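Local coordinates for DNA ligase (Aquifex aeolicus, PDB 3QWU), which binds adenosine and calcium ions and is probably an ATP-dependent nucleic acid ligase of the nucleotidyltransferase type, at residues 238-243 / 282-287; 207-212 / 232-237; 22-27 / 102-107. All coordinates share one frame; numbering follows the deposited sequence.

Contact 1: residues 238-243 / 282-287. With CA (calcium ion), chain D.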
ATOM      1  N   MET A 238     -13.013   2.783  -9.447  1.00 31.48           N
ATOM      2  CA  MET A 238     -13.534   4.011  -8.880  1.00 32.68           C
ATOM      3  C   MET A 238     -13.111   4.120  -7.395  1.00 31.59           C
ATOM      4  O   MET A 238     -12.851   5.199  -6.913  1.00 31.85           O
ATOM      5  CB  MET A 238     -15.067   4.017  -8.931  1.00 32.81           C
ATOM      6  CG  MET A 238     -15.759   4.821  -9.960  1.00 41.33           C
ATOM      7  SD  MET A 238     -15.094   6.476 -10.434  1.00 53.35           S
ATOM      8  CE  MET A 238     -14.012   5.939 -11.805  1.00 51.25           C
ATOM      9  N   ASP A 239     -13.087   3.010  -6.674  1.00 30.76           N
ATOM     10  CA  ASP A 239     -12.579   3.070  -5.301  1.00 31.65           C
ATOM     11  C   ASP A 239     -11.154   3.560  -5.281  1.00 32.71           C
ATOM     12  O   ASP A 239     -10.837   4.403  -4.446  1.00 33.81           O
ATOM     13  CB  ASP A 239     -12.662   1.756  -4.551  1.00 30.71           C
ATOM     14  CG  ASP A 239     -14.084   1.402  -4.178  1.00 30.91           C
ATOM     15  OD1 ASP A 239     -14.973   2.278  -4.209  1.00 29.27           O
ATOM     16  OD2 ASP A 239     -14.302   0.234  -3.858  1.00 32.46           O
ATOM     17  N   ILE A 240     -10.307   3.082  -6.203  1.00 32.55           N
ATOM     18  CA  ILE A 240      -8.923   3.490  -6.146  1.00 32.77           C
ATOM     19  C   ILE A 240      -8.881   4.988  -6.380  1.00 32.83           C
ATOM     20  O   ILE A 240      -8.311   5.722  -5.595  1.00 32.41           O
ATOM     21  CB  ILE A 240      -8.047   2.702  -7.127  1.00 33.20           C
ATOM     22  CG1 ILE A 240      -8.088   1.236  -6.768  1.00 32.74           C
ATOM     23  CG2 ILE A 240      -6.640   3.203  -7.039  1.00 33.05           C
ATOM     24  CD1 ILE A 240      -7.275   0.350  -7.657  1.00 32.20           C
ATOM     25  N   LYS A 241      -9.583   5.445  -7.407  1.00 33.42           N
ATOM     26  CA  LYS A 241      -9.598   6.876  -7.760  1.00 34.62           C
ATOM     27  C   LYS A 241     -10.152   7.799  -6.706  1.00 35.20           C
ATOM     28  O   LYS A 241      -9.543   8.840  -6.410  1.00 35.32           O
ATOM     29  CB  LYS A 241     -10.398   7.094  -9.041  1.00 35.37           C
ATOM     30  CG  LYS A 241     -10.780   8.558  -9.369  1.00 40.91           C
ATOM     31  CD  LYS A 241     -10.059   9.139 -10.564  1.00 45.58           C
ATOM     32  CE  LYS A 241     -10.518  10.571 -10.900  1.00 48.51           C
ATOM     33  NZ  LYS A 241     -10.783  10.723 -12.412  1.00 54.66           N
ATOM     34  N   THR A 242     -11.315   7.471  -6.150  1.00 35.41           N
ATOM     35  CA  THR A 242     -11.920   8.379  -5.198  1.00 36.17           C
ATOM     36  C   THR A 242     -11.214   8.314  -3.879  1.00 37.02           C
ATOM     37  O   THR A 242     -11.467   9.126  -3.054  1.00 38.20           O
ATOM     38  CB  THR A 242     -13.401   8.077  -4.956  1.00 35.84           C
ATOM     39  OG1 THR A 242     -13.480   6.760  -4.487  1.00 34.25           O
ATOM     40  CG2 THR A 242     -14.222   8.192  -6.273  1.00 34.53           C
ATOM     41  N   ASN A 243     -10.328   7.353  -3.665  1.00 38.84           N
ATOM     42  CA  ASN A 243      -9.563   7.304  -2.419  1.00 40.10           C
ATOM     43  C   ASN A 243      -8.168   7.919  -2.490  1.00 40.30           C
ATOM     44  O   ASN A 243      -7.353   7.725  -1.582  1.00 39.61           O
ATOM     45  CB  ASN A 243      -9.444   5.867  -1.962  1.00 40.53           C
ATOM     46  CG  ASN A 243     -10.467   5.547  -0.950  1.00 45.97           C
ATOM     47  OD1 ASN A 243     -10.175   5.585   0.270  1.00 51.19           O
ATOM     48  ND2 ASN A 243     -11.721   5.312  -1.411  1.00 49.16           N
ATOM     49  N   GLY A 282      -4.075   2.815 -14.340  1.00 27.37           N
ATOM     50  CA  GLY A 282      -3.180   3.954 -14.298  1.00 27.36           C
ATOM     51  C   GLY A 282      -3.910   5.261 -14.021  1.00 28.63           C
ATOM     52  O   GLY A 282      -3.500   6.075 -13.182  1.00 26.53           O
ATOM     53  N   ARG A 283      -5.013   5.472 -14.731  1.00 30.33           N
ATOM     54  CA  ARG A 283      -5.853   6.660 -14.515  1.00 30.60           C
ATOM     55  C   ARG A 283      -6.459   6.691 -13.179  1.00 29.52           C
ATOM     56  O   ARG A 283      -6.591   7.716 -12.598  1.00 31.32           O
ATOM     57  CB  ARG A 283      -6.964   6.738 -15.565  1.00 31.24           C
ATOM     58  CG  ARG A 283      -6.424   7.224 -16.880  1.00 33.32           C
ATOM     59  CD  ARG A 283      -7.527   7.428 -17.891  1.00 37.37           C
ATOM     60  NE  ARG A 283      -6.972   8.069 -19.078  1.00 39.82           N
ATOM     61  CZ  ARG A 283      -6.655   9.362 -19.175  1.00 45.54           C
ATOM     62  NH1 ARG A 283      -6.846  10.224 -18.151  1.00 42.72           N
ATOM     63  NH2 ARG A 283      -6.128   9.803 -20.322  1.00 49.34           N
ATOM     64  N   ALA A 284      -6.889   5.568 -12.676  1.00 29.53           N
ATOM     65  CA  ALA A 284      -7.434   5.568 -11.371  1.00 28.38           C
ATOM     66  C   ALA A 284      -6.406   6.144 -10.372  1.00 29.95           C
ATOM     67  O   ALA A 284      -6.763   7.015  -9.612  1.00 30.28           O
ATOM     68  CB  ALA A 284      -7.869   4.198 -11.006  1.00 27.78           C
ATOM     69  N   PHE A 285      -5.150   5.693 -10.371  1.00 30.81           N
ATOM     70  CA  PHE A 285      -4.175   6.238  -9.432  1.00 31.08           C
ATOM     71  C   PHE A 285      -3.737   7.628  -9.830  1.00 33.07           C
ATOM     72  O   PHE A 285      -3.660   8.533  -9.016  1.00 34.05           O
ATOM     73  CB  PHE A 285      -2.918   5.403  -9.375  1.00 31.65           C
ATOM     74  CG  PHE A 285      -3.063   4.103  -8.627  1.00 31.31           C
ATOM     75  CD1 PHE A 285      -3.144   4.082  -7.238  1.00 32.06           C
ATOM     76  CD2 PHE A 285      -3.049   2.918  -9.286  1.00 29.76           C
ATOM     77  CE1 PHE A 285      -3.243   2.910  -6.555  1.00 30.91           C
ATOM     78  CE2 PHE A 285      -3.187   1.747  -8.579  1.00 33.12           C
ATOM     79  CZ  PHE A 285      -3.254   1.762  -7.209  1.00 31.09           C
ATOM     80  N   ILE A 286      -3.406   7.809 -11.088  1.00 33.94           N
ATOM     81  CA  ILE A 286      -2.799   9.045 -11.483  1.00 34.31           C
ATOM     82  C   ILE A 286      -3.804  10.200 -11.458  1.00 34.81           C
ATOM     83  O   ILE A 286      -3.487  11.277 -10.952  1.00 35.97           O
ATOM     84  CB  ILE A 286      -2.187   8.951 -12.871  1.00 34.31           C
ATOM     85  CG1 ILE A 286      -1.012   7.957 -12.867  1.00 34.89           C
ATOM     86  CG2 ILE A 286      -1.761  10.348 -13.309  1.00 34.31           C
ATOM     87  CD1 ILE A 286      -0.317   7.704 -14.258  1.00 29.30           C
ATOM     88  N   ASP A 287      -4.993  10.034 -12.020  1.00 33.55           N
ATOM     89  CA  ASP A 287      -5.896  11.197 -12.046  1.00 34.19           C
ATOM     90  C   ASP A 287      -6.480  11.597 -10.703  1.00 33.52           C
ATOM     91  O   ASP A 287      -6.711  12.777 -10.477  1.00 35.63           O
ATOM     92  CB  ASP A 287      -7.004  11.017 -13.038  1.00 33.90           C
ATOM     93  CG  ASP A 287      -6.508  10.988 -14.416  1.00 36.61           C
ATOM     94  OD1 ASP A 287      -5.431  11.594 -14.687  1.00 43.88           O
ATOM     95  OD2 ASP A 287      -7.171  10.327 -15.223  1.00 40.58           O
TER
HETATM   96 CA    CA D 601     -17.374   2.270  -5.040  1.00 84.06          CA
HETATM   97  O   HOH W   1     -16.774   0.256  -4.260  1.00 40.16           O
HETATM   98  O   HOH W   2     -17.278   2.306  -2.694  1.00 46.79           O

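Contact 2: residues 207-212 / 232-237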
ATOM      1  N   ARG A 207     -23.311  -6.612 -17.260  1.00 31.84           N
ATOM      2  CA  ARG A 207     -24.281  -5.523 -17.434  1.00 31.74           C
ATOM      3  C   ARG A 207     -24.128  -4.443 -16.316  1.00 30.33           C
ATOM      4  O   ARG A 207     -23.962  -3.251 -16.547  1.00 28.63           O
ATOM      5  CB  ARG A 207     -25.701  -6.100 -17.502  1.00 32.48           C
ATOM      6  CG  ARG A 207     -26.751  -5.039 -17.820  1.00 33.47           C
ATOM      7  CD  ARG A 207     -28.148  -5.560 -17.897  1.00 33.25           C
ATOM      8  NE  ARG A 207     -28.719  -5.956 -16.618  1.00 33.67           N
ATOM      9  CZ  ARG A 207     -28.843  -7.196 -16.173  1.00 31.75           C
ATOM     10  NH1 ARG A 207     -28.440  -8.238 -16.880  1.00 34.19           N
ATOM     11  NH2 ARG A 207     -29.418  -7.395 -15.009  1.00 31.49           N
ATOM     12  N   PHE A 208     -24.071  -4.907 -15.087  1.00 30.72           N
ATOM     13  CA  PHE A 208     -23.896  -4.036 -13.948  1.00 28.59           C
ATOM     14  C   PHE A 208     -22.647  -3.195 -14.110  1.00 28.83           C
ATOM     15  O   PHE A 208     -22.599  -1.981 -13.814  1.00 27.58           O
ATOM     16  CB  PHE A 208     -23.776  -4.964 -12.686  1.00 29.21           C
ATOM     17  CG  PHE A 208     -25.048  -5.187 -11.980  1.00 25.44           C
ATOM     18  CD1 PHE A 208     -26.226  -5.143 -12.645  1.00 26.18           C
ATOM     19  CD2 PHE A 208     -25.055  -5.403 -10.623  1.00 26.19           C
ATOM     20  CE1 PHE A 208     -27.432  -5.292 -11.971  1.00 30.58           C
ATOM     21  CE2 PHE A 208     -26.259  -5.596  -9.919  1.00 26.86           C
ATOM     22  CZ  PHE A 208     -27.447  -5.553 -10.595  1.00 28.33           C
ATOM     23  N   ASN A 209     -21.589  -3.880 -14.521  1.00 29.44           N
ATOM     24  CA  ASN A 209     -20.306  -3.244 -14.693  1.00 29.06           C
ATOM     25  C   ASN A 209     -20.461  -2.165 -15.741  1.00 29.97           C
ATOM     26  O   ASN A 209     -20.013  -1.082 -15.547  1.00 29.86           O
ATOM     27  CB  ASN A 209     -19.186  -4.226 -15.132  1.00 29.33           C
ATOM     28  CG  ASN A 209     -17.791  -3.517 -15.194  1.00 28.48           C
ATOM     29  OD1 ASN A 209     -17.352  -2.890 -14.237  1.00 29.63           O
ATOM     30  ND2 ASN A 209     -17.206  -3.514 -16.329  1.00 29.31           N
ATOM     31  N   GLU A 210     -21.094  -2.483 -16.861  1.00 31.53           N
ATOM     32  CA  GLU A 210     -21.342  -1.467 -17.861  1.00 32.61           C
ATOM     33  C   GLU A 210     -22.245  -0.387 -17.362  1.00 32.04           C
ATOM     34  O   GLU A 210     -22.116   0.732 -17.809  1.00 32.12           O
ATOM     35  CB  GLU A 210     -21.931  -2.084 -19.135  1.00 34.62           C
ATOM     36  CG  GLU A 210     -20.953  -2.986 -19.907  1.00 35.32           C
ATOM     37  CD  GLU A 210     -21.634  -3.935 -20.897  1.00 40.21           C
ATOM     38  OE1 GLU A 210     -22.870  -3.968 -20.964  1.00 45.06           O
ATOM     39  OE2 GLU A 210     -20.952  -4.689 -21.621  1.00 45.91           O
ATOM     40  N   GLU A 211     -23.159  -0.699 -16.429  1.00 31.57           N
ATOM     41  CA  GLU A 211     -24.098   0.315 -15.866  1.00 30.53           C
ATOM     42  C   GLU A 211     -23.493   1.055 -14.669  1.00 29.88           C
ATOM     43  O   GLU A 211     -24.137   1.863 -14.044  1.00 30.14           O
ATOM     44  CB  GLU A 211     -25.395  -0.353 -15.396  1.00 30.40           C
ATOM     45  CG  GLU A 211     -26.284  -0.962 -16.509  1.00 32.08           C
ATOM     46  CD  GLU A 211     -27.451  -1.794 -15.960  1.00 32.24           C
ATOM     47  OE1 GLU A 211     -27.392  -2.152 -14.767  1.00 27.21           O
ATOM     48  OE2 GLU A 211     -28.409  -2.089 -16.729  1.00 32.61           O
ATOM     49  N   GLY A 212     -22.280   0.735 -14.295  1.00 30.11           N
ATOM     50  CA  GLY A 212     -21.665   1.395 -13.127  1.00 29.91           C
ATOM     51  C   GLY A 212     -22.211   0.964 -11.794  1.00 29.74           C
ATOM     52  O   GLY A 212     -22.219   1.730 -10.859  1.00 31.88           O
ATOM     53  N   THR A 232     -17.626  -5.307  -9.243  1.00 28.64           N
ATOM     54  CA  THR A 232     -17.299  -5.047 -10.642  1.00 28.62           C
ATOM     55  C   THR A 232     -15.940  -4.356 -10.743  1.00 29.43           C
ATOM     56  O   THR A 232     -15.460  -3.739  -9.791  1.00 28.52           O
ATOM     57  CB  THR A 232     -18.347  -4.167 -11.293  1.00 29.19           C
ATOM     58  OG1 THR A 232     -18.434  -2.902 -10.587  1.00 24.78           O
ATOM     59  CG2 THR A 232     -19.741  -4.900 -11.307  1.00 29.20           C
ATOM     60  N   SER A 233     -15.310  -4.465 -11.906  1.00 30.48           N
ATOM     61  CA  SER A 233     -14.022  -3.858 -12.082  1.00 31.34           C
ATOM     62  C   SER A 233     -14.196  -2.366 -12.075  1.00 31.19           C
ATOM     63  O   SER A 233     -13.358  -1.675 -11.488  1.00 28.83           O
ATOM     64  CB  SER A 233     -13.363  -4.318 -13.354  1.00 32.51           C
ATOM     65  OG  SER A 233     -14.259  -4.172 -14.373  1.00 35.10           O
ATOM     66  N   TYR A 234     -15.308  -1.883 -12.665  1.00 31.64           N
ATOM     67  CA  TYR A 234     -15.641  -0.458 -12.576  1.00 31.90           C
ATOM     68  C   TYR A 234     -15.626   0.080 -11.144  1.00 30.34           C
ATOM     69  O   TYR A 234     -15.009   1.119 -10.851  1.00 29.68           O
ATOM     70  CB  TYR A 234     -16.991  -0.165 -13.202  1.00 33.23           C
ATOM     71  CG  TYR A 234     -17.544   1.222 -12.888  1.00 37.81           C
ATOM     72  CD1 TYR A 234     -18.207   1.483 -11.651  1.00 40.19           C
ATOM     73  CD2 TYR A 234     -17.425   2.273 -13.815  1.00 40.18           C
ATOM     74  CE1 TYR A 234     -18.716   2.727 -11.376  1.00 40.65           C
ATOM     75  CE2 TYR A 234     -17.934   3.536 -13.537  1.00 41.15           C
ATOM     76  CZ  TYR A 234     -18.569   3.750 -12.336  1.00 41.83           C
ATOM     77  OH  TYR A 234     -19.093   4.990 -12.061  1.00 47.56           O
ATOM     78  N   ALA A 235     -16.280  -0.613 -10.232  1.00 29.65           N
ATOM     79  CA  ALA A 235     -16.329  -0.122  -8.867  1.00 28.06           C
ATOM     80  C   ALA A 235     -14.982  -0.225  -8.219  1.00 28.08           C
ATOM     81  O   ALA A 235     -14.628   0.603  -7.414  1.00 30.25           O
ATOM     82  CB  ALA A 235     -17.351  -0.889  -8.063  1.00 26.85           C
ATOM     83  N   ASN A 236     -14.247  -1.282  -8.490  1.00 28.88           N
ATOM     84  CA  ASN A 236     -12.911  -1.409  -7.957  1.00 30.34           C
ATOM     85  C   ASN A 236     -12.015  -0.263  -8.416  1.00 29.71           C
ATOM     86  O   ASN A 236     -11.384   0.388  -7.601  1.00 29.59           O
ATOM     87  CB  ASN A 236     -12.280  -2.773  -8.356  1.00 31.61           C
ATOM     88  CG  ASN A 236     -12.815  -3.916  -7.538  1.00 34.96           C
ATOM     89  OD1 ASN A 236     -12.894  -3.814  -6.301  1.00 44.45           O
ATOM     90  ND2 ASN A 236     -13.131  -5.033  -8.185  1.00 36.14           N
ATOM     91  N   LEU A 237     -12.036   0.023  -9.719  1.00 29.45           N
ATOM     92  CA  LEU A 237     -11.329   1.171 -10.238  1.00 30.10           C
ATOM     93  C   LEU A 237     -11.716   2.507  -9.522  1.00 30.40           C
ATOM     94  O   LEU A 237     -10.856   3.242  -9.064  1.00 30.37           O
ATOM     95  CB  LEU A 237     -11.543   1.276 -11.738  1.00 29.46           C
ATOM     96  CG  LEU A 237     -10.816   0.214 -12.535  1.00 30.83           C
ATOM     97  CD1 LEU A 237     -11.360   0.184 -13.968  1.00 32.54           C
ATOM     98  CD2 LEU A 237      -9.311   0.439 -12.477  1.00 28.11           C
TER

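Contact 3: residues 22-27 / 102-107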
ATOM      1  N   GLU A  22     -21.424   4.783  25.153  1.00 65.42           N
ATOM      2  CA  GLU A  22     -21.712   5.984  24.411  1.00 64.09           C
ATOM      3  C   GLU A  22     -22.977   6.484  25.011  1.00 64.27           C
ATOM      4  O   GLU A  22     -23.668   5.731  25.691  1.00 64.99           O
ATOM      5  CB  GLU A  22     -21.950   5.681  22.925  1.00 62.22           C
ATOM      6  CG  GLU A  22     -20.819   4.931  22.191  1.00 61.61           C
ATOM      7  CD  GLU A  22     -19.522   5.734  22.011  1.00 60.05           C
ATOM      8  OE1 GLU A  22     -19.450   6.913  22.424  1.00 61.47           O
ATOM      9  OE2 GLU A  22     -18.572   5.163  21.438  1.00 56.76           O
ATOM     10  N   GLU A  23     -23.267   7.758  24.793  1.00 64.17           N
ATOM     11  CA  GLU A  23     -24.601   8.299  25.068  1.00 64.81           C
ATOM     12  C   GLU A  23     -25.020   9.166  23.893  1.00 62.59           C
ATOM     13  O   GLU A  23     -24.226   9.962  23.370  1.00 62.66           O
ATOM     14  CB  GLU A  23     -24.687   9.092  26.378  1.00 67.09           C
ATOM     15  CG  GLU A  23     -26.119   9.655  26.615  1.00 69.88           C
ATOM     16  CD  GLU A  23     -26.456   9.964  28.082  1.00 75.66           C
ATOM     17  OE1 GLU A  23     -26.238   9.104  28.981  1.00 78.64           O
ATOM     18  OE2 GLU A  23     -26.978  11.078  28.335  1.00 78.97           O
ATOM     19  N   ALA A  24     -26.254   8.987  23.453  1.00 60.77           N
ATOM     20  CA  ALA A  24     -26.733   9.714  22.291  1.00 58.89           C
ATOM     21  C   ALA A  24     -28.263   9.600  22.183  1.00 58.14           C
ATOM     22  O   ALA A  24     -28.839   8.530  22.400  1.00 57.55           O
ATOM     23  CB  ALA A  24     -26.046   9.200  21.048  1.00 56.13           C
ATOM     24  N   PHE A  25     -28.905  10.723  21.883  1.00 57.86           N
ATOM     25  CA  PHE A  25     -30.355  10.804  21.772  1.00 58.00           C
ATOM     26  C   PHE A  25     -31.087  10.377  23.028  1.00 59.45           C
ATOM     27  O   PHE A  25     -32.233   9.935  22.947  1.00 59.41           O
ATOM     28  CB  PHE A  25     -30.857  10.003  20.570  1.00 56.29           C
ATOM     29  CG  PHE A  25     -30.525  10.641  19.266  1.00 56.62           C
ATOM     30  CD1 PHE A  25     -29.286  10.446  18.677  1.00 56.21           C
ATOM     31  CD2 PHE A  25     -31.447  11.461  18.630  1.00 56.32           C
ATOM     32  CE1 PHE A  25     -28.985  11.051  17.480  1.00 54.77           C
ATOM     33  CE2 PHE A  25     -31.155  12.062  17.446  1.00 55.60           C
ATOM     34  CZ  PHE A  25     -29.921  11.862  16.861  1.00 55.89           C
ATOM     35  N   GLY A  26     -30.439  10.536  24.182  1.00 60.83           N
ATOM     36  CA  GLY A  26     -31.037  10.157  25.464  1.00 62.44           C
ATOM     37  C   GLY A  26     -30.796   8.711  25.862  1.00 62.59           C
ATOM     38  O   GLY A  26     -31.297   8.253  26.877  1.00 64.00           O
ATOM     39  N   LEU A  27     -30.025   7.990  25.070  1.00 61.39           N
ATOM     40  CA  LEU A  27     -29.817   6.576  25.304  1.00 61.92           C
ATOM     41  C   LEU A  27     -28.386   6.414  25.717  1.00 62.41           C
ATOM     42  O   LEU A  27     -27.490   7.029  25.128  1.00 62.38           O
ATOM     43  CB  LEU A  27     -30.050   5.736  24.035  1.00 60.34           C
ATOM     44  CG  LEU A  27     -31.435   5.620  23.390  1.00 60.30           C
ATOM     45  CD1 LEU A  27     -31.893   6.948  22.784  1.00 59.41           C
ATOM     46  CD2 LEU A  27     -31.404   4.530  22.301  1.00 58.91           C
ATOM     47  N   GLY A 102     -21.638   1.172  15.052  1.00 43.73           N
ATOM     48  CA  GLY A 102     -22.500   1.075  16.209  1.00 44.30           C
ATOM     49  C   GLY A 102     -22.819   2.399  16.865  1.00 44.52           C
ATOM     50  O   GLY A 102     -23.343   2.413  17.966  1.00 44.79           O
ATOM     51  N   PHE A 103     -22.514   3.517  16.209  1.00 43.65           N
ATOM     52  CA  PHE A 103     -22.988   4.792  16.701  1.00 43.86           C
ATOM     53  C   PHE A 103     -24.436   5.021  16.256  1.00 43.53           C
ATOM     54  O   PHE A 103     -24.875   4.547  15.191  1.00 41.99           O
ATOM     55  CB  PHE A 103     -22.153   5.931  16.171  1.00 43.68           C
ATOM     56  CG  PHE A 103     -20.711   5.883  16.572  1.00 46.39           C
ATOM     57  CD1 PHE A 103     -20.298   6.412  17.790  1.00 46.39           C
ATOM     58  CD2 PHE A 103     -19.755   5.353  15.702  1.00 47.64           C
ATOM     59  CE1 PHE A 103     -18.975   6.412  18.154  1.00 48.12           C
ATOM     60  CE2 PHE A 103     -18.399   5.338  16.072  1.00 48.73           C
ATOM     61  CZ  PHE A 103     -18.023   5.879  17.311  1.00 50.46           C
ATOM     62  N   ILE A 104     -25.175   5.783  17.051  1.00 43.87           N
ATOM     63  CA  ILE A 104     -26.472   6.271  16.596  1.00 43.30           C
ATOM     64  C   ILE A 104     -26.179   7.421  15.666  1.00 41.87           C
ATOM     65  O   ILE A 104     -25.651   8.444  16.085  1.00 40.95           O
ATOM     66  CB  ILE A 104     -27.397   6.718  17.750  1.00 44.01           C
ATOM     67  CG1 ILE A 104     -27.636   5.540  18.697  1.00 45.59           C
ATOM     68  CG2 ILE A 104     -28.750   7.193  17.207  1.00 44.78           C
ATOM     69  CD1 ILE A 104     -28.519   5.881  19.843  1.00 48.27           C
ATOM     70  N   CYS A 105     -26.527   7.216  14.393  1.00 40.99           N
ATOM     71  CA  CYS A 105     -26.232   8.175  13.328  1.00 39.70           C
ATOM     72  C   CYS A 105     -27.236   9.299  13.392  1.00 39.93           C
ATOM     73  O   CYS A 105     -28.431   9.070  13.186  1.00 39.92           O
ATOM     74  CB  CYS A 105     -26.343   7.529  11.964  1.00 37.86           C
ATOM     75  SG  CYS A 105     -25.967   8.766  10.675  1.00 38.84           S
ATOM     76  N   PRO A 106     -26.768  10.513  13.688  1.00 40.20           N
ATOM     77  CA  PRO A 106     -27.682  11.649  13.795  1.00 39.82           C
ATOM     78  C   PRO A 106     -28.332  12.019  12.456  1.00 38.62           C
ATOM     79  O   PRO A 106     -29.465  12.482  12.419  1.00 38.46           O
ATOM     80  CB  PRO A 106     -26.780  12.794  14.304  1.00 40.63           C
ATOM     81  CG  PRO A 106     -25.514  12.197  14.676  1.00 41.63           C
ATOM     82  CD  PRO A 106     -25.378  10.876  14.030  1.00 41.19           C
ATOM     83  N   PHE A 107     -27.620  11.802  11.359  1.00 37.09           N
ATOM     84  CA  PHE A 107     -28.186  12.104  10.060  1.00 35.93           C
ATOM     85  C   PHE A 107     -29.228  11.065   9.684  1.00 34.30           C
ATOM     86  O   PHE A 107     -30.381  11.432   9.420  1.00 34.88           O
ATOM     87  CB  PHE A 107     -27.099  12.195   8.994  1.00 35.22           C
ATOM     88  CG  PHE A 107     -27.620  12.147   7.584  1.00 35.28           C
ATOM     89  CD1 PHE A 107     -28.147  13.260   6.997  1.00 36.50           C
ATOM     90  CD2 PHE A 107     -27.562  10.982   6.855  1.00 37.01           C
ATOM     91  CE1 PHE A 107     -28.583  13.238   5.708  1.00 37.50           C
ATOM     92  CE2 PHE A 107     -28.032  10.937   5.572  1.00 36.77           C
ATOM     93  CZ  PHE A 107     -28.529  12.076   4.988  1.00 38.41           C
TER

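Contact 1: residues 238-243 / 282-287
Lys-241 runs from the helix that ends at Thr-242 across to residues 282-287 of helix 276-299. Over residues 238-242 and 282-287 the helix axes run nearly parallel, 13° apart, and approach to 7.6 Å. The Lys-241 CB lies 3.7 Å from Ala-284 O and 4.3 Å from Ala-284 CB. Its CG is anti to the backbone N (chi1 167°), and the chain bends at chi2 and once more at chi4. CD passes the same Ala-284 carbonyl, and CE reaches the Asp-287 CB. NZ ends 3.8 Å from Asp-287 CB but 4.6 Å from Asp-287 OD2, too far for a salt bridge. That carboxylate oxygen takes Arg-283 NH1 on its syn lone pair instead, while Arg-283 NE pairs with Glu-279. One residue back, Ile-240 CG2 sits over one face of the Phe-285 ring, 3.6 Å from its centroid. On another side of the same helical turn, Asp-239 OD1 binds the calcium ion at 2.5 Å, with Asp-82, Glu-143 and two waters as the other ligands. Helix 233-242 therefore rests on helix 276-299 and carries a metal ligand. Helix 254-269 touches Phe-285 through Tyr-255, and Phe-285 of the second subunit meets the same ring.

Contact 2: residues 207-212 / 232-237
Asn-209 OD1 is the centre of this contact. It accepts the backbone N-H of Tyr-234 at 2.8 Å from Tyr-234 N, in the plane of its own carbonyl and fairly straight (154° at the hydrogen). Ser-233 OG gives the same oxygen a weak bond. Asn-209 CG stands anti to its backbone N (chi1 -175°), which brings the amide up to the first turn of helix 233-242. The Thr-232 CB lies 3.4 Å from Asn-209 OD1. Separately, Gly-212 CA lies over one face of the Tyr-234 ring, off-centre, 3.8 Å from the centroid. An alanine in place of Asn-209 would lack the amide oxygen that accepts from Tyr-234 N and Ser-233 OG, and would probably loosen the join between the two helix ends. Further out, Thr-232 is the N-cap: its OG1 accepts from Ala-235 N at 3.2 Å. Its hydroxyl is also hydrogen-bonded to Arg-213 O, with Glu-214 O as a second acceptor for the same proton. Gly-212, with positive phi, ends helix 195-210 in a Schellman motif. The C-terminal end of helix 195-210 thus meets the N-terminal end of helix 233-242. Phe-208 packs on strand 187-191, and Ser-233 touches helix 254-269.

Contact 3: residues 22-27 / 102-107
Residues Ala-24 to Leu-27 form a type I' beta turn that joins strands 19-24 and 27-32, closed by Ala-24 N to Leu-27 O at 2.9 Å and Leu-27 N to Ala-24 O at 3.0 Å. Residues 102-105 run past this hairpin as a loop and lead into helix 106-115. No hydrogen bond crosses between the two segments. Ile-104 carries most of the contact, and its two branches do different work. CG2, anti to the backbone N, meets the Phe-25 ring obliquely, 3.6 Å from Phe-25 CD1. CG1 is anti to the carbonyl carbon, and the extended chi2 (180°) puts CD1 against Ala-24 and Leu-27. Ile-104 CD1 lies 3.7 Å from Ala-24 O and 4.0 Å from Leu-27 CD2, with Ala-24 CB also near. The Phe-25 side chain reaches on to Pro-106. Pro-106 CA sits at the ring edge, near its plane, 3.8 Å from Phe-25 CZ. At the other end of the contact the bent chain of Glu-22 puts OE2 3.5 Å from Phe-103 CE1, with carboxylate and ring planes 51° apart. Arg-31 ties these two residues together: it forms a salt bridge with Glu-22 OE2 and a cation-pi contact with the Phe-103 ring. Tyr-29 OH bonds to Ile-104 N, so strand 27-32 also holds the loop. Helix 313-325 touches Phe-25, Phe-103 and Pro-106. The arrangement is a beta hairpin with a two-residue type I' turn, packed against the loop before helix 106-115 and on Pro-106, its first residue. It joins the antiparallel sheet of strands 19-24 and 27-32 to the chain after strand 94-98.

How the contacts relate
Along the chain contact 3 closes first, then contact 2, then contact 1. Contacts 1 and 2 share helix 233-242: its start belongs to contact 2 and its end to contact 1. Their centres are 14 Å apart, and they touch where Ala-284 CB lies 3.7 Å from Leu-237 O. This helix links helix 195-210 to helix 276-299, and it supplies Asp-239 to the calcium site. Contact 3 lies on the opposite side of the chain's centre, about 34 Å from contact 1 and 35 Å from contact 2 between centres. Contacts 1 and 2 therefore fix both ends of this helix, while contact 3 is a separate join, with nearest atoms about 18 Å from contact 1.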